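Local atomic coordinates of hypothetical protein Atu0636 (Agrobacterium tumefaciens, PDB entry 2OZV), a protein that is a predicted O-methyltransferase, probably transferring a methyl group from S-adenosylmethionine to a substrate that has not been identified. Residues A55-K60 with R244-R249; T64-S69 with E114-V119. All coordinates share one frame; numbering follows the deposited sequence. Where two conformers were deposited one is given.

How the contacts relate
The two contacts have their centres about 17 Å apart and use consecutive elements: helix 49-57 leads into strand 61-67, so contact 1 uses the end of a helix and contact 2 the strand that follows. Contact 1 is a surface contact, where segment 244-249 packs against Arg57; contact 2 is buried, its side chains meeting across strand 38-42, with Phe116 resting on Ala41. Each buries 111 Å² and neither has a hydrogen bond across it. The chemistry differs: in contact 1 one alanine packs over a guanidinium face and the carbonyl of another meets the aliphatic stem of the same arginine, whereas in contact 2 an aromatic edge meets a hydroxyl and a second aromatic edge.

Contact 1 (A55-K60 with R244-R249); sequences AARLEK and RAAYAR
Arg57 reaches from the last turn of helix 49-57 to lie against Ala245 and Ala246 of the extended C-terminal segment, and it buries more surface here than both alanines together. Its aliphatic part leads: Arg57 CD comes within 3.9 Å of Ala245 O, a van der Waals approach rather than a hydrogen bond. Further along, Arg57 NH1 lies 3.6 Å from Ala246 CB, and its CZ is only a little farther from that methyl. Ala246 CA stands 4.3 Å above the plane of the Arg57 guanidinium, displaced toward its rim, which shows that the alanine packs over one face of the group. Ala245 takes part through its backbone carbonyl, for its methyl group points away from Arg57 and onto helix 235-241.

Two torsions account for this course. With chi1 at -179° the chain of Arg57 leaves the helix extended, and the bend at chi3 (49°) then turns the guanidinium toward Ala246. The polar end is not held by 244-249: NH2 donates a hydrogen bond to Val32 O and a weak one to Ala29 O, which helps fix the flat group on which Ala246 rests.

Ala246 also touches Ala33, and Tyr247 makes a backbone hydrogen bond with Ser30, so the segment after helix 235-241, the end of helix 24-30 with the loop that follows, and the end of helix 49-57 converge here, before Tyr247 packs on strand 204-211.

Contact 2 (T64-S69 with E114-V119); sequences TLYERS and EHFHHV
Phe116 meets Thr64 and Tyr66 with the outer edge of its ring, and it buries more surface here than those two together. From the backbone, chi1 of -69° sets CG anti to the carbonyl carbon, sending the ring toward strand 61-67. CB, CG and the two CD atoms form the stem and make no close approach to 64-69. At Phe116 CE1 the contact begins: Thr64 OG1 lies 3.7 Å away, in the plane of the ring, and Thr64 CB is 4.0 Å from the same atom. The tip, Phe116 CZ, is 3.4 Å from Tyr66 OH and 4.0 Å from Tyr66 CE2. Phe116 CE2 approaches Tyr66 OH at 3.6 Å.

Tyr66 and Phe116 come from opposite directions, and since Phe116 CZ is near the plane of the Tyr66 ring and Tyr66 OH near that of Phe116, they meet edge to edge, without stacking. The tyrosine hydroxyl at this apolar rim is hydrogen-bonded to Gly110 O, which meets its polar need. A face of Phe116 is used too: the edge of the His115 ring is placed over it, with His115 CD2 3.7 Å above the centre.

The 9.4 Å between Thr64 CA and Phe116 CA is consistent with an intervening strand; the sheet order (61-67, 38-42, 116-121) establishes it, Phe116 lying just ahead of the corner at His117. Strand 38-42 is hydrogen-bonded to Thr64, and its Ala41 touches Phe116. These parallel strands belong to the order 3-2-1-4-5-7-6 of the Rossmann-like class I methyltransferase fold. The glycine-rich turn at Gly44 and Gly46, near Tyr66, probably serves S-adenosylmethionine binding.

Contact 1 (A55-K60 with R244-R249)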
loop_
_atom_site.group_PDB
_atom_site.type_symbol
_atom_site.label_atom_id
_atom_site.label_comp_id
_atom_site.label_asym_id
_atom_site.label_seq_id
_atom_site.Cartn_x
_atom_site.Cartn_y
_atom_site.Cartn_z
ATOM N N ALA B 55 18.022 9.120 -19.695
ATOM C CA ALA B 55 19.241 9.423 -20.486
ATOM C C ALA B 55 19.621 10.900 -20.428
ATOM O O ALA B 55 20.812 11.252 -20.399
ATOM C CB ALA B 55 19.064 8.964 -21.947
ATOM N N ALA B 56 18.610 11.774 -20.409
ATOM C CA ALA B 56 18.848 13.217 -20.361
ATOM C C ALA B 56 19.585 13.608 -19.076
ATOM O O ALA B 56 20.462 14.473 -19.104
ATOM C CB ALA B 56 17.530 13.993 -20.490
ATOM N N ARG B 57 19.230 12.962 -17.965
ATOM C CA ARG B 57 19.805 13.272 -16.652
ATOM C C ARG B 57 21.142 12.541 -16.395
ATOM O O ARG B 57 22.075 13.099 -15.803
ATOM C CB ARG B 57 18.793 12.903 -15.552
ATOM C CG ARG B 57 19.295 13.202 -14.130
ATOM C CD ARG B 57 18.204 13.009 -13.071
ATOM N NE ARG B 57 17.532 11.715 -13.231
ATOM C CZ ARG B 57 17.952 10.558 -12.717
ATOM N NH1 ARG B 57 19.061 10.525 -11.974
ATOM N NH2 ARG B 57 17.267 9.440 -12.955
ATOM N N LEU B 58 21.231 11.304 -16.867
ATOM C CA LEU B 58 22.361 10.436 -16.580
ATOM C C LEU B 58 23.235 10.230 -17.815
ATOM O O LEU B 58 22.936 9.383 -18.673
ATOM C CB LEU B 58 21.876 9.096 -16.041
ATOM C CG LEU B 58 21.216 9.134 -14.665
ATOM C CD1 LEU B 58 20.789 7.710 -14.296
ATOM C CD2 LEU B 58 22.166 9.733 -13.577
ATOM N N GLU B 59 24.320 11.000 -17.899
ATOM C CA GLU B 59 25.137 11.014 -19.105
ATOM C C GLU B 59 25.774 9.669 -19.433
ATOM O O GLU B 59 26.067 9.400 -20.587
ATOM C CB GLU B 59 26.188 12.142 -19.050
ATOM C CG GLU B 59 25.522 13.476 -19.342
ATOM C CD GLU B 59 26.436 14.663 -19.151
ATOM O OE1 GLU B 59 26.713 15.021 -17.980
ATOM O OE2 GLU B 59 26.857 15.245 -20.171
ATOM N N LYS B 60 25.973 8.848 -18.409
ATOM C CA LYS B 60 26.627 7.559 -18.552
ATOM C C LYS B 60 25.648 6.396 -18.804
ATOM O O LYS B 60 26.078 5.254 -18.966
ATOM C CB LYS B 60 27.460 7.252 -17.298
ATOM C CG LYS B 60 28.668 8.177 -17.082
ATOM C CD LYS B 60 29.511 7.647 -15.913
ATOM C CE LYS B 60 30.896 8.229 -15.930
ATOM N NZ LYS B 60 30.974 9.433 -15.053
ATOM N N ARG B 244 16.346 17.563 -12.244
ATOM C CA ARG B 244 17.348 18.143 -11.349
ATOM C C ARG B 244 17.768 17.224 -10.194
ATOM O O ARG B 244 18.692 17.552 -9.430
ATOM C CB ARG B 244 16.835 19.472 -10.775
ATOM C CG ARG B 244 16.967 20.655 -11.735
ATOM C CD ARG B 244 16.888 21.974 -10.968
ATOM N NE ARG B 244 17.270 23.191 -11.708
ATOM C CZ ARG B 244 17.929 23.264 -12.874
ATOM N NH1 ARG B 244 18.316 22.168 -13.529
ATOM N NH2 ARG B 244 18.196 24.465 -13.397
ATOM N N ALA B 245 17.082 16.084 -10.058
ATOM C CA ALA B 245 17.309 15.178 -8.944
ATOM C C ALA B 245 16.776 13.782 -9.230
ATOM O O ALA B 245 15.867 13.594 -10.042
ATOM C CB ALA B 245 16.654 15.729 -7.647
ATOM N N ALA B 246 17.358 12.805 -8.540
ATOM C CA ALA B 246 16.808 11.460 -8.467
ATOM C C ALA B 246 16.060 11.276 -7.146
ATOM O O ALA B 246 16.272 12.006 -6.187
ATOM C CB ALA B 246 17.914 10.441 -8.574
ATOM N N TYR B 247 15.200 10.277 -7.123
ATOM C CA TYR B 247 14.547 9.856 -5.879
ATOM C C TYR B 247 15.129 8.487 -5.528
ATOM O O TYR B 247 14.740 7.472 -6.119
ATOM C CB TYR B 247 13.047 9.833 -6.093
ATOM C CG TYR B 247 12.261 9.236 -4.920
ATOM C CD1 TYR B 247 12.640 9.506 -3.603
ATOM C CD2 TYR B 247 11.185 8.366 -5.131
ATOM C CE1 TYR B 247 11.943 8.951 -2.514
ATOM C CE2 TYR B 247 10.479 7.813 -4.046
ATOM C CZ TYR B 247 10.861 8.119 -2.759
ATOM O OH TYR B 247 10.197 7.554 -1.698
ATOM N N ALA B 248 16.059 8.489 -4.572
ATOM C CA ALA B 248 16.859 7.313 -4.255
ATOM C C ALA B 248 16.156 6.400 -3.228
ATOM O O ALA B 248 15.323 6.864 -2.423
ATOM C CB ALA B 248 18.226 7.754 -3.727
ATOM N N ARG B 249 16.494 5.116 -3.265
ATOM C CA ARG B 249 16.051 4.154 -2.239
ATOM C C ARG B 249 16.695 4.490 -0.884
ATOM O O ARG B 249 17.716 5.197 -0.819
ATOM C CB ARG B 249 16.377 2.716 -2.676
ATOM C CG ARG B 249 15.534 2.209 -3.837
ATOM C CD ARG B 249 15.984 0.832 -4.336
ATOM N NE ARG B 249 16.110 -0.174 -3.267
ATOM C CZ ARG B 249 15.100 -0.928 -2.829
ATOM N NH1 ARG B 249 13.861 -0.766 -3.332
ATOM N NH2 ARG B 249 15.334 -1.825 -1.860
#

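Contact 2 (T64-S69 with E114-V119)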
loop_
_atom_site.group_PDB
_atom_site.type_symbol
_atom_site.label_atom_id
_atom_site.label_comp_id
_atom_site.label_asym_id
_atom_site.label_seq_id
_atom_site.Cartn_x
_atom_site.Cartn_y
_atom_site.Cartn_z
ATOM N N THR B 64 17.861 1.103 -23.515
ATOM C CA THR B 64 17.205 0.327 -24.550
ATOM C C THR B 64 15.708 0.464 -24.347
ATOM O O THR B 64 15.202 0.117 -23.270
ATOM C CB THR B 64 17.612 -1.162 -24.517
ATOM O OG1 THR B 64 19.028 -1.247 -24.635
ATOM C CG2 THR B 64 17.011 -1.958 -25.701
ATOM N N LEU B 65 15.027 0.961 -25.372
ATOM C CA LEU B 65 13.569 1.105 -25.324
ATOM C C LEU B 65 12.946 -0.071 -26.065
ATOM O O LEU B 65 13.262 -0.319 -27.237
ATOM C CB LEU B 65 13.085 2.437 -25.953
ATOM C CG LEU B 65 13.614 3.822 -25.529
ATOM C CD1 LEU B 65 13.021 4.951 -26.401
ATOM C CD2 LEU B 65 13.363 4.120 -24.019
ATOM N N TYR B 66 12.041 -0.789 -25.389
ATOM C CA TYR B 66 11.333 -1.897 -26.037
ATOM C C TYR B 66 9.899 -1.537 -26.380
ATOM O O TYR B 66 9.147 -1.066 -25.522
ATOM C CB TYR B 66 11.338 -3.157 -25.154
ATOM C CG TYR B 66 12.714 -3.765 -25.014
ATOM C CD1 TYR B 66 13.209 -4.641 -25.987
ATOM C CD2 TYR B 66 13.511 -3.484 -23.891
ATOM C CE1 TYR B 66 14.487 -5.230 -25.861
ATOM C CE2 TYR B 66 14.804 -4.070 -23.756
ATOM C CZ TYR B 66 15.261 -4.946 -24.738
ATOM O OH TYR B 66 16.507 -5.527 -24.638
ATOM N N GLU B 67 9.518 -1.797 -27.625
ATOM C CA GLU B 67 8.159 -1.570 -28.114
ATOM C C GLU B 67 7.639 -2.864 -28.734
ATOM O O GLU B 67 8.373 -3.529 -29.479
ATOM C CB GLU B 67 8.154 -0.470 -29.199
ATOM C CG GLU B 67 8.728 0.886 -28.756
ATOM C CD GLU B 67 7.821 1.629 -27.780
ATOM O OE1 GLU B 67 6.770 1.100 -27.374
ATOM O OE2 GLU B 67 8.175 2.755 -27.408
ATOM N N ARG B 68 6.381 -3.214 -28.492
ATOM C CA ARG B 68 5.849 -4.425 -29.132
ATOM C C ARG B 68 5.650 -4.231 -30.641
ATOM O O ARG B 68 6.042 -5.087 -31.462
ATOM C CB ARG B 68 4.532 -4.881 -28.485
ATOM C CG ARG B 68 4.200 -6.405 -28.628
ATOM C CD ARG B 68 4.777 -7.121 -29.846
ATOM N NE ARG B 68 4.047 -8.370 -30.097
ATOM C CZ ARG B 68 4.216 -9.170 -31.153
ATOM N NH1 ARG B 68 3.483 -10.274 -31.259
ATOM N NH2 ARG B 68 5.108 -8.879 -32.097
ATOM N N SER B 69 5.076 -3.104 -31.034
ATOM C CA SER B 69 4.736 -2.960 -32.444
ATOM C C SER B 69 5.749 -2.165 -33.249
ATOM O O SER B 69 6.404 -1.252 -32.724
ATOM C CB SER B 69 3.340 -2.347 -32.632
ATOM O OG SER B 69 3.318 -1.000 -32.199
ATOM N N GLU B 114 20.007 -11.498 -17.982
ATOM C CA GLU B 114 20.907 -10.983 -16.945
ATOM C C GLU B 114 21.897 -9.948 -17.483
ATOM O O GLU B 114 23.118 -10.076 -17.321
ATOM C CB GLU B 114 21.635 -12.142 -16.243
ATOM C CG GLU B 114 20.672 -12.962 -15.401
ATOM C CD GLU B 114 21.334 -14.148 -14.735
ATOM O OE1 GLU B 114 21.677 -15.113 -15.429
ATOM O OE2 GLU B 114 21.512 -14.109 -13.515
ATOM N N HIS B 115 21.340 -8.906 -18.085
ATOM C CA HIS B 115 22.109 -7.924 -18.826
ATOM C C HIS B 115 21.957 -6.504 -18.275
ATOM O O HIS B 115 22.897 -5.714 -18.345
ATOM C CB HIS B 115 21.668 -7.968 -20.289
ATOM C CG HIS B 115 22.346 -6.976 -21.178
ATOM N ND1 HIS B 115 23.655 -7.123 -21.602
ATOM C CD2 HIS B 115 21.880 -5.850 -21.766
ATOM C CE1 HIS B 115 23.961 -6.120 -22.409
ATOM N NE2 HIS B 115 22.900 -5.335 -22.528
ATOM N N PHE B 116 20.771 -6.177 -17.743
ATOM C CA PHE B 116 20.453 -4.790 -17.393
ATOM C C PHE B 116 20.626 -4.500 -15.916
ATOM O O PHE B 116 20.285 -5.334 -15.070
ATOM C CB PHE B 116 19.008 -4.471 -17.810
ATOM C CG PHE B 116 18.812 -4.419 -19.320
ATOM C CD1 PHE B 116 19.225 -3.290 -20.065
ATOM C CD2 PHE B 116 18.217 -5.505 -19.990
ATOM C CE1 PHE B 116 19.045 -3.230 -21.454
ATOM C CE2 PHE B 116 18.032 -5.467 -21.383
ATOM C CZ PHE B 116 18.455 -4.330 -22.125
ATOM N N HIS B 117 21.153 -3.313 -15.608
ATOM C CA HIS B 117 21.285 -2.852 -14.221
ATOM C C HIS B 117 19.962 -2.317 -13.671
ATOM O O HIS B 117 19.758 -2.292 -12.457
ATOM C CB HIS B 117 22.343 -1.756 -14.152
ATOM C CG HIS B 117 23.703 -2.214 -14.622
ATOM N ND1 HIS B 117 24.202 -1.889 -15.872
ATOM C CD2 HIS B 117 24.638 -2.993 -14.027
ATOM C CE1 HIS B 117 25.407 -2.431 -16.010
ATOM N NE2 HIS B 117 25.691 -3.109 -14.908
ATOM N N HIS B 118 19.112 -1.832 -14.581
ATOM C CA HIS B 118 17.806 -1.270 -14.229
ATOM C C HIS B 118 16.819 -1.700 -15.267
ATOM O O HIS B 118 17.107 -1.685 -16.480
ATOM C CB HIS B 118 17.851 0.273 -14.236
ATOM C CG HIS B 118 18.755 0.836 -13.199
ATOM N ND1 HIS B 118 18.316 1.169 -11.934
ATOM C CD2 HIS B 118 20.077 1.153 -13.238
ATOM C CE1 HIS B 118 19.334 1.623 -11.222
ATOM N NE2 HIS B 118 20.414 1.621 -11.989
ATOM N N VAL B 119 15.618 -2.046 -14.818
ATOM C CA VAL B 119 14.485 -2.167 -15.722
ATOM C C VAL B 119 13.379 -1.258 -15.199
ATOM O O VAL B 119 13.048 -1.317 -14.017
ATOM C CB VAL B 119 13.955 -3.615 -15.824
ATOM C CG1 VAL B 119 12.786 -3.690 -16.776
ATOM C CG2 VAL B 119 15.111 -4.554 -16.317
#